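Local atomic coordinates of Glyoxalase/bleomycin resistance protein/dioxygenase (Nostoc punctiforme PCC 73102, PDB entry 3KOL), a protein that binds cobalt(II) in the crystal and probably acts as a metal-dependent enzyme of the glyoxalase/bleomycin resistance/dioxygenase superfamily, whose substrate is not known. Residues F102-Q107 against I146-D151; I123-V128 against G135-D140; L41-L46 against F67-G72; Q31-F36 against Y139-F144. One frame throughout, in Å; residues are numbered along the deposited sequence.

Contact 1: residues F102-Q107 against I146-D151; sequences FDIDPQ and IEIRCD. With CO (cobalt (II) ion), chain C.
Asp103 and Arg149 meet through different first torsions: Asp103 holds CG anti to its backbone N (chi1 -177°), whereas Arg149 tucks CG between its own N and carbonyl carbon (chi1 55°) and bends again at chi2 and chi3, so that the guanidinium turns an edge to Asp103. NH1 then reaches Asp103 OD1 at 2.7 Å, a bent salt bridge that lies in the guanidinium plane but meets the carboxylate on its anti side, well out of that plane. The same guanidinium grips Asp151 end-on, NH1 and NH2 both donating to OD1 from one face of the carboxylate. One arginine thus serves two acids, whose nearest oxygens, Asp103 OD1 and Asp151 OD2, are 4.3 Å apart; its positive charge probably offsets their repulsion, and a water links Asp103 OD2 to Asp151 OD2. Beneath this network the strands run parallel, with Phe102 N bonded to Glu147 O at 2.8 Å, Arg149 N to Phe102 O at 2.9 Å and Ile104 N to Arg149 O. On the other sheet face, Ile146 CG2 meets the edge of the Phe102 ring 3.9 Å from CD2, and Ile104 CG2 packs 3.6 Å from Ile148 CG2. Pro106 CA lies 3.7 Å from Cys150 CB. Glu147, its chain extended, carries OE1 to the cobalt at 2.1 Å, where three waters, His99 and His22 of the second subunit also bind. Phe102 to Ile104 pair with a strand of that subunit. Parallel first and last strands characterise the beta-alpha-beta-beta-beta module of the vicinal oxygen chelate fold; the site here joins both subunits, as in dimeric glyoxalase I.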
# COMPACT_ATOMS: atom_id res chain seq x y z
N PHE A 102 2.85 8.67 -2.58
CA PHE A 102 2.77 8.90 -4.02
C PHE A 102 3.90 9.82 -4.44
O PHE A 102 4.27 10.75 -3.72
CB PHE A 102 1.44 9.58 -4.37
CG PHE A 102 0.24 8.70 -4.16
CD1 PHE A 102 -0.14 7.79 -5.14
CD2 PHE A 102 -0.51 8.80 -3.00
CE1 PHE A 102 -1.26 6.98 -4.96
CE2 PHE A 102 -1.62 7.99 -2.81
CZ PHE A 102 -2.00 7.08 -3.79
N ASP A 103 4.45 9.56 -5.62
CA ASP A 103 5.54 10.36 -6.16
C ASP A 103 4.93 11.41 -7.07
O ASP A 103 3.92 11.14 -7.74
CB ASP A 103 6.49 9.47 -6.96
CG ASP A 103 7.69 10.23 -7.50
OD1 ASP A 103 8.42 10.84 -6.70
OD2 ASP A 103 7.90 10.21 -8.73
N ILE A 104 5.52 12.60 -7.10
CA ILE A 104 5.04 13.68 -7.95
C ILE A 104 6.25 14.42 -8.52
O ILE A 104 7.30 14.49 -7.88
CB ILE A 104 4.13 14.66 -7.16
CG1 ILE A 104 3.51 15.69 -8.11
CG2 ILE A 104 4.93 15.36 -6.06
CD1 ILE A 104 2.45 16.55 -7.45
N ASP A 105 6.11 14.95 -9.73
CA ASP A 105 7.18 15.70 -10.39
C ASP A 105 7.63 16.78 -9.41
O ASP A 105 6.81 17.47 -8.82
CB ASP A 105 6.66 16.35 -11.67
CG ASP A 105 7.74 17.07 -12.47
OD1 ASP A 105 8.59 17.76 -11.86
OD2 ASP A 105 7.74 16.94 -13.71
N PRO A 106 8.95 16.94 -9.22
CA PRO A 106 9.44 17.96 -8.29
C PRO A 106 8.86 19.34 -8.57
O PRO A 106 8.65 20.13 -7.66
CB PRO A 106 10.95 17.92 -8.51
CG PRO A 106 11.20 16.49 -8.85
CD PRO A 106 10.07 16.19 -9.81
N GLN A 107 8.58 19.63 -9.84
CA GLN A 107 8.04 20.93 -10.23
C GLN A 107 6.56 21.11 -9.92
O GLN A 107 6.01 22.20 -10.10
CB GLN A 107 8.29 21.18 -11.72
CG GLN A 107 9.77 21.20 -12.07
CD GLN A 107 10.56 22.15 -11.19
OE1 GLN A 107 11.70 21.86 -10.80
NE2 GLN A 107 9.97 23.31 -10.88
N ILE A 146 -1.47 9.61 4.18
CA ILE A 146 -0.98 9.67 2.81
C ILE A 146 0.22 10.60 2.74
O ILE A 146 0.27 11.62 3.43
CB ILE A 146 -2.06 10.22 1.84
CG1 ILE A 146 -3.29 9.31 1.87
CG2 ILE A 146 -1.49 10.32 0.42
CD1 ILE A 146 -3.01 7.88 1.43
N GLU A 147 1.21 10.24 1.94
CA GLU A 147 2.38 11.08 1.78
C GLU A 147 2.53 11.41 0.31
O GLU A 147 2.29 10.57 -0.55
CB GLU A 147 3.64 10.34 2.25
CG GLU A 147 4.96 11.03 1.85
CD GLU A 147 6.18 10.20 2.21
OE1 GLU A 147 6.02 9.19 2.93
OE2 GLU A 147 7.31 10.57 1.79
N ILE A 148 2.86 12.66 0.01
CA ILE A 148 3.13 13.05 -1.37
C ILE A 148 4.58 13.48 -1.29
O ILE A 148 4.94 14.29 -0.43
CB ILE A 148 2.24 14.22 -1.84
CG1 ILE A 148 0.81 13.73 -2.06
CG2 ILE A 148 2.81 14.80 -3.15
CD1 ILE A 148 -0.17 14.80 -2.57
N ARG A 149 5.43 12.92 -2.14
CA ARG A 149 6.84 13.26 -2.12
C ARG A 149 7.43 13.37 -3.51
O ARG A 149 6.84 12.89 -4.48
CB ARG A 149 7.61 12.22 -1.30
CG ARG A 149 7.40 10.77 -1.76
CD ARG A 149 8.25 10.46 -2.98
NE ARG A 149 9.67 10.45 -2.65
CZ ARG A 149 10.65 10.51 -3.55
NH1 ARG A 149 10.37 10.59 -4.84
NH2 ARG A 149 11.92 10.50 -3.15
N CYS A 150 8.58 14.02 -3.61
CA CYS A 150 9.25 14.19 -4.90
C CYS A 150 10.76 14.10 -4.72
O CYS A 150 11.27 14.28 -3.62
CB CYS A 150 8.90 15.55 -5.52
SG CYS A 150 9.54 16.96 -4.58
N ASP A 151 11.45 13.81 -5.81
CA ASP A 151 12.91 13.71 -5.79
C ASP A 151 13.49 15.12 -5.77
O ASP A 151 12.75 16.11 -5.75
CB ASP A 151 13.40 12.99 -7.05
CG ASP A 151 12.88 11.58 -7.15
OD1 ASP A 151 12.98 10.84 -6.15
OD2 ASP A 151 12.38 11.22 -8.24
CO CO C . 7.27 7.65 3.68
O HOH W 1 9.65 12.98 -7.94
O HOH W 2 10.71 9.47 -8.99
O HOH W 3 9.04 8.83 3.06
O HOH W 4 7.73 8.69 5.37
O HOH W 5 8.76 6.36 4.67

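Contact 2: residues I123-V128 against G135-D140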
# COMPACT_ATOMS: atom_id res chain seq x y z
N ILE A 123 -2.68 19.18 7.41
CA ILE A 123 -1.38 18.55 7.16
C ILE A 123 -0.84 17.97 8.46
O ILE A 123 -0.62 18.69 9.43
CB ILE A 123 -0.38 19.58 6.59
CG1 ILE A 123 -0.83 20.00 5.19
CG2 ILE A 123 1.02 18.98 6.55
CD1 ILE A 123 0.07 21.01 4.52
N ALA A 124 -0.66 16.65 8.47
CA ALA A 124 -0.15 15.93 9.63
C ALA A 124 1.31 16.28 9.90
O ALA A 124 1.72 16.44 11.05
CB ALA A 124 -0.29 14.44 9.43
N HIS A 125 2.10 16.36 8.84
CA HIS A 125 3.51 16.70 8.97
C HIS A 125 4.04 17.33 7.70
O HIS A 125 3.62 16.98 6.60
CB HIS A 125 4.34 15.46 9.31
CG HIS A 125 5.81 15.73 9.45
ND1 HIS A 125 6.31 16.64 10.35
CD2 HIS A 125 6.87 15.24 8.78
CE1 HIS A 125 7.63 16.69 10.24
NE2 HIS A 125 7.99 15.85 9.28
N GLY A 126 4.97 18.27 7.86
CA GLY A 126 5.54 18.94 6.71
C GLY A 126 4.72 20.13 6.26
O GLY A 126 3.87 20.61 7.01
N PRO A 127 4.93 20.62 5.04
CA PRO A 127 5.91 20.10 4.08
C PRO A 127 7.36 20.24 4.56
O PRO A 127 7.68 21.15 5.33
CB PRO A 127 5.63 20.90 2.82
CG PRO A 127 5.12 22.20 3.35
CD PRO A 127 4.20 21.76 4.46
N VAL A 128 8.21 19.34 4.10
CA VAL A 128 9.63 19.37 4.46
C VAL A 128 10.47 19.31 3.20
O VAL A 128 10.10 18.66 2.23
CB VAL A 128 10.01 18.18 5.37
CG1 VAL A 128 9.30 18.31 6.71
CG2 VAL A 128 9.63 16.87 4.70
N GLY A 135 8.58 16.36 1.06
CA GLY A 135 7.43 15.56 1.41
C GLY A 135 6.41 16.26 2.28
O GLY A 135 6.73 17.19 3.01
N VAL A 136 5.16 15.81 2.18
CA VAL A 136 4.08 16.36 2.97
C VAL A 136 3.15 15.20 3.30
O VAL A 136 2.88 14.35 2.45
CB VAL A 136 3.32 17.47 2.20
CG1 VAL A 136 2.66 16.89 0.96
CG2 VAL A 136 2.28 18.12 3.11
N TYR A 137 2.69 15.15 4.55
CA TYR A 137 1.82 14.07 5.02
C TYR A 137 0.47 14.60 5.49
O TYR A 137 0.39 15.66 6.11
CB TYR A 137 2.48 13.34 6.20
CG TYR A 137 3.86 12.82 5.91
CD1 TYR A 137 4.08 11.47 5.67
CD2 TYR A 137 4.95 13.69 5.88
CE1 TYR A 137 5.37 10.99 5.40
CE2 TYR A 137 6.23 13.22 5.62
CZ TYR A 137 6.44 11.88 5.38
OH TYR A 137 7.71 11.41 5.15
N PHE A 138 -0.58 13.84 5.20
CA PHE A 138 -1.93 14.22 5.58
C PHE A 138 -2.80 12.97 5.63
O PHE A 138 -2.49 11.96 4.99
CB PHE A 138 -2.49 15.23 4.56
CG PHE A 138 -2.31 14.81 3.13
CD1 PHE A 138 -3.34 14.18 2.44
CD2 PHE A 138 -1.10 15.02 2.48
CE1 PHE A 138 -3.17 13.78 1.12
CE2 PHE A 138 -0.91 14.61 1.16
CZ PHE A 138 -1.96 13.99 0.48
N TYR A 139 -3.87 13.02 6.41
CA TYR A 139 -4.78 11.89 6.56
C TYR A 139 -5.93 11.93 5.56
O TYR A 139 -6.39 13.01 5.18
CB TYR A 139 -5.35 11.88 7.97
CG TYR A 139 -4.31 11.72 9.05
CD1 TYR A 139 -3.60 10.52 9.18
CD2 TYR A 139 -4.02 12.76 9.94
CE1 TYR A 139 -2.63 10.37 10.16
CE2 TYR A 139 -3.05 12.61 10.92
CZ TYR A 139 -2.36 11.41 11.03
OH TYR A 139 -1.39 11.24 11.99
N ASP A 140 -6.40 10.75 5.15
CA ASP A 140 -7.53 10.66 4.23
C ASP A 140 -8.78 10.68 5.10
O ASP A 140 -8.67 10.71 6.33
CB ASP A 140 -7.43 9.39 3.35
CG ASP A 140 -7.87 8.11 4.06
OD1 ASP A 140 -8.14 8.10 5.28
OD2 ASP A 140 -7.93 7.07 3.36
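His125 and Tyr137 face each other in an antiparallel hairpin whose sound backbone bonds are interrupted by two irregularities. Tyr137 N donates to His125 O at 2.9 Å, nearly straight, and Val128 and Gly135 exchange a reciprocal pair, Val128 N to Gly135 O at 2.8 Å and Gly135 N to Val128 O at 3.0 Å. In the first irregularity, Ala124 N and His125 N both point to Tyr137 O, each in a weak bond, one bent and the other long: a classic beta bulge. The second follows, the register shifting by one residue between His125 and Val128, where Gly126 has positive phi and a cis peptide precedes Pro127. Pro127 has no N-H to donate; its CA instead makes a C-H contact with Gly135 O.

Aromatic contacts lie on the face of His125 and Tyr137. These side chains run side by side in the same direction, with His125 CD2 3.8 Å from Tyr137 CE2 and the ring planes 38° apart, neither stacked nor edge-to-face. Ala124 CB comes obliquely to the Tyr139 ring, 3.6 Å from CE2.

Apolar packing occupies the other face. Ile123 and Val136 cross at about a right angle; Val136 CG2, anti to its backbone N, meets Ile123 CG2 at 3.8 Å, and both residues touch Ile116 of helix 109-118.

The chemistry is divided by face: the apolar side chains of Ile123 and Val136 pack against the helix, while Tyr137, its side chain about 4 Å from a cobalt, borders the metal site, and backbone bonds hold the irregular edge strand in place.

Contact 3: residues L41-L46 against F67-G72; sequences LGLHEL and FITPDG. With CO (cobalt (II) ion), chain B.
His44 and Ile68 form an antiparallel hydrogen-bonded pair, and Glu45 with Phe67 the adjoining non-hydrogen-bonded pair, their CA atoms 4.2 Å apart. Only a short piece of strand is involved: Ile68 N donates to His44 O at 2.8 Å, and the return link is made by a water that accepts from His44 N and donates to Ile68 O. Beyond it, the second segment leaves through a type I turn from Thr69 to Gly72.

Phe67 shares a face with Glu45. Leu43 O lies at the edge of the Phe67 ring, near its plane, 3.4 Å from CD1, while Glu45 CB approaches CE1 obliquely at 3.5 Å. The extended Glu45 chain carries its carboxylate past the ring with the two planes only 13° apart, and OE1 goes on to a salt bridge with Arg34 of helix 30-40. Leu43 CB meets Phe67 CB, and Leu43 CD2 lies 4.0 Å from Thr69 CG2, the side chains of Leu43 and Thr69 pointing the same way. On the other face Leu46 crosses Ile68 at about a right angle, with Leu46 CD2 3.7 Å from Ile68 CG2. His44, an exposed residue with CG anti to its backbone N (chi1 -165°), binds a separate cobalt through NE2 at 2.1 Å, together with two waters.

The chemistry therefore differs by side: hydrocarbon and ring packing backs the buried side, the acid at its margin is probably neutralised by arginine, and a water replaces one rung of direct strand pairing.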
# COMPACT_ATOMS: atom_id res chain seq x y z
N LEU A 41 -6.94 14.58 -5.25
CA LEU A 41 -5.61 14.07 -5.60
C LEU A 41 -5.46 13.75 -7.09
O LEU A 41 -4.35 13.46 -7.56
CB LEU A 41 -5.28 12.83 -4.75
CG LEU A 41 -5.22 13.06 -3.24
CD1 LEU A 41 -4.60 11.84 -2.59
CD2 LEU A 41 -4.38 14.28 -2.91
N GLY A 42 -6.56 13.79 -7.83
CA GLY A 42 -6.51 13.56 -9.26
C GLY A 42 -6.25 12.16 -9.80
O GLY A 42 -5.94 12.02 -10.99
N LEU A 43 -6.37 11.12 -8.98
CA LEU A 43 -6.14 9.77 -9.49
C LEU A 43 -7.26 9.39 -10.47
O LEU A 43 -8.44 9.61 -10.20
CB LEU A 43 -6.07 8.75 -8.35
CG LEU A 43 -4.91 8.95 -7.38
CD1 LEU A 43 -5.00 7.95 -6.23
CD2 LEU A 43 -3.58 8.79 -8.12
N HIS A 44 -6.88 8.82 -11.61
CA HIS A 44 -7.85 8.43 -12.62
C HIS A 44 -8.67 7.23 -12.16
O HIS A 44 -8.12 6.26 -11.63
CB HIS A 44 -7.16 8.12 -13.94
CG HIS A 44 -8.09 8.06 -15.11
ND1 HIS A 44 -8.84 9.15 -15.51
CD2 HIS A 44 -8.43 7.05 -15.94
CE1 HIS A 44 -9.60 8.81 -16.53
NE2 HIS A 44 -9.37 7.54 -16.82
N GLU A 45 -9.97 7.29 -12.37
CA GLU A 45 -10.85 6.21 -11.95
C GLU A 45 -11.11 5.21 -13.07
O GLU A 45 -11.17 5.57 -14.24
CB GLU A 45 -12.17 6.81 -11.47
CG GLU A 45 -13.23 5.81 -11.05
CD GLU A 45 -14.41 6.48 -10.38
OE1 GLU A 45 -14.85 7.54 -10.87
OE2 GLU A 45 -14.90 5.93 -9.37
N LEU A 46 -11.24 3.94 -12.71
CA LEU A 46 -11.54 2.90 -13.69
C LEU A 46 -13.06 2.80 -13.79
O LEU A 46 -13.76 2.83 -12.78
CB LEU A 46 -10.98 1.55 -13.26
CG LEU A 46 -9.47 1.42 -13.08
CD1 LEU A 46 -9.12 -0.01 -12.66
CD2 LEU A 46 -8.77 1.76 -14.38
N PHE A 67 -9.07 3.23 -8.53
CA PHE A 67 -8.34 4.38 -9.06
C PHE A 67 -6.97 3.86 -9.45
O PHE A 67 -6.52 2.84 -8.92
CB PHE A 67 -8.21 5.48 -8.00
CG PHE A 67 -9.52 6.14 -7.68
CD1 PHE A 67 -10.00 7.18 -8.47
CD2 PHE A 67 -10.30 5.69 -6.62
CE1 PHE A 67 -11.24 7.76 -8.21
CE2 PHE A 67 -11.54 6.26 -6.35
CZ PHE A 67 -12.01 7.30 -7.15
N ILE A 68 -6.32 4.53 -10.38
CA ILE A 68 -5.00 4.09 -10.82
C ILE A 68 -4.01 5.22 -11.02
O ILE A 68 -4.40 6.37 -11.27
CB ILE A 68 -5.08 3.36 -12.17
CG1 ILE A 68 -5.61 4.33 -13.24
CG2 ILE A 68 -5.98 2.16 -12.06
CD1 ILE A 68 -5.30 3.92 -14.65
N THR A 69 -2.73 4.91 -10.88
CA THR A 69 -1.69 5.89 -11.13
C THR A 69 -1.37 5.65 -12.61
O THR A 69 -1.68 4.58 -13.15
CB THR A 69 -0.45 5.66 -10.24
OG1 THR A 69 -0.08 4.28 -10.27
CG2 THR A 69 -0.74 6.07 -8.80
N PRO A 70 -0.76 6.63 -13.29
CA PRO A 70 -0.46 6.41 -14.70
C PRO A 70 0.42 5.21 -15.04
O PRO A 70 0.41 4.74 -16.17
CB PRO A 70 0.17 7.75 -15.13
CG PRO A 70 0.75 8.27 -13.88
CD PRO A 70 -0.30 7.96 -12.85
N ASP A 71 1.17 4.70 -14.07
CA ASP A 71 2.01 3.53 -14.32
C ASP A 71 1.25 2.22 -14.09
O ASP A 71 1.82 1.13 -14.16
CB ASP A 71 3.28 3.59 -13.45
CG ASP A 71 2.98 3.48 -11.98
OD1 ASP A 71 1.80 3.65 -11.60
OD2 ASP A 71 3.92 3.24 -11.20
N GLY A 72 -0.05 2.33 -13.80
CA GLY A 72 -0.86 1.14 -13.62
C GLY A 72 -1.20 0.61 -12.24
O GLY A 72 -2.06 -0.26 -12.12
CO CO B . -10.42 6.35 -18.15
O HOH W 6 -4.15 8.78 -12.36
O HOH W 7 -10.30 7.68 -19.67
O HOH W 8 -11.31 5.05 -19.54

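Contact 4: residues Q31-F36 against Y139-F144; sequences QASRYF and YDPDGF
The Phe36 ring takes two partners over one face: Asp140 CA and Pro141 CD each stand 3.6 Å above its plane, offset toward the rim, in CH-pi contacts. Asp140 CB stands above CE2, 3.4 Å from it, on the same side, and Tyr139 O approaches CE1 and CZ obliquely. CG of Phe36 is anti to the backbone N (chi1 -176°) and heads from the helix toward the loop; the Asp140 carboxylate stands nearly perpendicular to the ring, the two planes 85° apart. Pro141 leans on the helix, its CG 3.7 Å from Ala32 O and its CB 4.3 Å from Ala32 CB.

No direct hydrogen bond joins the segments. A water bonds to Ser33 OG at 2.7 Å and donates to Asp142 OD2 at 2.6 Å and, weakly, to Asp140 OD2; a second water spans Ser33 OG and Asp142 OD2. The loop braces itself: Asp140 OD1 accepts from Asp142 N, an Asx turn, and from Phe144 N, the donors reaching it from opposite faces of the carboxylate. Asp140 OD2 takes a hydrogen bond from Tyr37 OH, and Asp142 OD1 accepts from Gln28 N.

The tight turn between strands 134-139 and 145-150 is thereby docked on helix 30-40, with Leu25 and Val27 of strand 17-27 alongside. Phe36 also touches Ile146 of strand 145-150, and Asp142 O bonds to Arg96 of the second subunit, placing the turn where helix, both sheets and dimer partner converge.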
# COMPACT_ATOMS: atom_id res chain seq x y z
N GLN A 31 -18.21 8.11 -1.05
CA GLN A 31 -18.16 9.34 -1.82
C GLN A 31 -17.12 10.33 -1.30
O GLN A 31 -16.50 11.05 -2.08
CB GLN A 31 -19.55 9.99 -1.88
CG GLN A 31 -20.60 9.07 -2.49
CD GLN A 31 -20.21 8.55 -3.87
OE1 GLN A 31 -20.39 7.37 -4.18
NE2 GLN A 31 -19.70 9.44 -4.72
N ALA A 32 -16.92 10.36 0.02
CA ALA A 32 -15.93 11.26 0.60
C ALA A 32 -14.54 10.79 0.14
O ALA A 32 -13.66 11.61 -0.14
CB ALA A 32 -16.01 11.24 2.12
N SER A 33 -14.37 9.48 0.05
CA SER A 33 -13.09 8.92 -0.38
C SER A 33 -12.88 9.05 -1.89
O SER A 33 -11.76 9.30 -2.33
CB SER A 33 -12.98 7.45 0.06
OG SER A 33 -12.97 7.37 1.48
N ARG A 34 -13.94 8.89 -2.68
CA ARG A 34 -13.81 9.06 -4.13
C ARG A 34 -13.45 10.52 -4.38
O ARG A 34 -12.68 10.84 -5.28
CB ARG A 34 -15.12 8.75 -4.86
CG ARG A 34 -15.54 7.29 -4.88
CD ARG A 34 -16.79 7.09 -5.75
NE ARG A 34 -16.55 7.38 -7.17
CZ ARG A 34 -17.03 8.43 -7.82
NH1 ARG A 34 -17.79 9.32 -7.18
NH2 ARG A 34 -16.77 8.60 -9.11
N TYR A 35 -14.01 11.41 -3.57
CA TYR A 35 -13.73 12.84 -3.73
C TYR A 35 -12.26 13.12 -3.41
O TYR A 35 -11.57 13.83 -4.14
CB TYR A 35 -14.62 13.67 -2.81
CG TYR A 35 -14.65 15.13 -3.19
CD1 TYR A 35 -15.42 15.57 -4.27
CD2 TYR A 35 -13.89 16.07 -2.50
CE1 TYR A 35 -15.43 16.92 -4.64
CE2 TYR A 35 -13.89 17.41 -2.86
CZ TYR A 35 -14.66 17.83 -3.93
OH TYR A 35 -14.66 19.16 -4.30
N PHE A 36 -11.80 12.57 -2.29
CA PHE A 36 -10.42 12.75 -1.84
C PHE A 36 -9.41 12.22 -2.85
O PHE A 36 -8.57 12.97 -3.35
CB PHE A 36 -10.24 12.01 -0.50
CG PHE A 36 -8.88 12.19 0.12
CD1 PHE A 36 -8.58 13.34 0.85
CD2 PHE A 36 -7.92 11.19 0.02
CE1 PHE A 36 -7.34 13.49 1.47
CE2 PHE A 36 -6.67 11.33 0.64
CZ PHE A 36 -6.38 12.48 1.36
N TYR A 139 -3.87 13.02 6.41
CA TYR A 139 -4.78 11.89 6.56
C TYR A 139 -5.93 11.93 5.56
O TYR A 139 -6.39 13.01 5.18
CB TYR A 139 -5.35 11.88 7.97
CG TYR A 139 -4.31 11.72 9.05
CD1 TYR A 139 -3.60 10.52 9.18
CD2 TYR A 139 -4.02 12.76 9.94
CE1 TYR A 139 -2.63 10.37 10.16
CE2 TYR A 139 -3.05 12.61 10.92
CZ TYR A 139 -2.36 11.41 11.03
OH TYR A 139 -1.39 11.24 11.99
N ASP A 140 -6.40 10.75 5.15
CA ASP A 140 -7.53 10.66 4.23
C ASP A 140 -8.78 10.68 5.10
O ASP A 140 -8.67 10.71 6.33
CB ASP A 140 -7.43 9.39 3.35
CG ASP A 140 -7.87 8.11 4.06
OD1 ASP A 140 -8.14 8.10 5.28
OD2 ASP A 140 -7.93 7.07 3.36
N PRO A 141 -9.98 10.67 4.50
CA PRO A 141 -11.24 10.70 5.27
C PRO A 141 -11.39 9.71 6.42
O PRO A 141 -12.13 9.98 7.37
CB PRO A 141 -12.30 10.49 4.19
CG PRO A 141 -11.70 11.17 3.00
CD PRO A 141 -10.27 10.67 3.05
N ASP A 142 -10.71 8.57 6.34
CA ASP A 142 -10.82 7.55 7.38
C ASP A 142 -9.68 7.60 8.39
O ASP A 142 -9.68 6.85 9.37
CB ASP A 142 -10.88 6.16 6.75
CG ASP A 142 -12.17 5.92 6.00
OD1 ASP A 142 -13.21 5.74 6.67
OD2 ASP A 142 -12.16 5.93 4.75
N GLY A 143 -8.70 8.47 8.15
CA GLY A 143 -7.59 8.57 9.07
C GLY A 143 -6.35 7.83 8.61
O GLY A 143 -5.40 7.68 9.38
N PHE A 144 -6.34 7.35 7.37
CA PHE A 144 -5.17 6.65 6.84
C PHE A 144 -4.20 7.70 6.31
O PHE A 144 -4.59 8.56 5.51
CB PHE A 144 -5.56 5.69 5.71
CG PHE A 144 -4.40 4.92 5.15
CD1 PHE A 144 -3.68 4.06 5.97
CD2 PHE A 144 -4.01 5.08 3.83
CE1 PHE A 144 -2.58 3.36 5.46
CE2 PHE A 144 -2.92 4.38 3.31
CZ PHE A 144 -2.20 3.52 4.13
O HOH W 9 -10.75 7.23 3.03
O HOH W 10 -14.54 7.31 4.09

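Contacts 1 and 2 share one sheet, strands 134-139 and 145-150 being neighbours, and their centres lie 11 Å apart. Together they border the cobalt held by Glu147, where Tyr137 CE1 comes 3.1 Å from Glu147 OE1. Contact 3 belongs to the chain's other sheet; its cobalt on His44 is a separate one. Hydrophobic residues join the two halves: Phe102 CZ of contact 1 lies 4.0 Å from Leu43 CD1 of contact 3, and Phe138 CE1 of contact 2 lies 3.5 Å from Phe36 CZ of contact 4. Contact 4 shares Tyr139 and Asp140 with contact 2 and reaches contact 3 where Phe67 CZ lies 3.9 Å from Arg34 CA. Contacts 1, 3 and 4 all touch the second subunit.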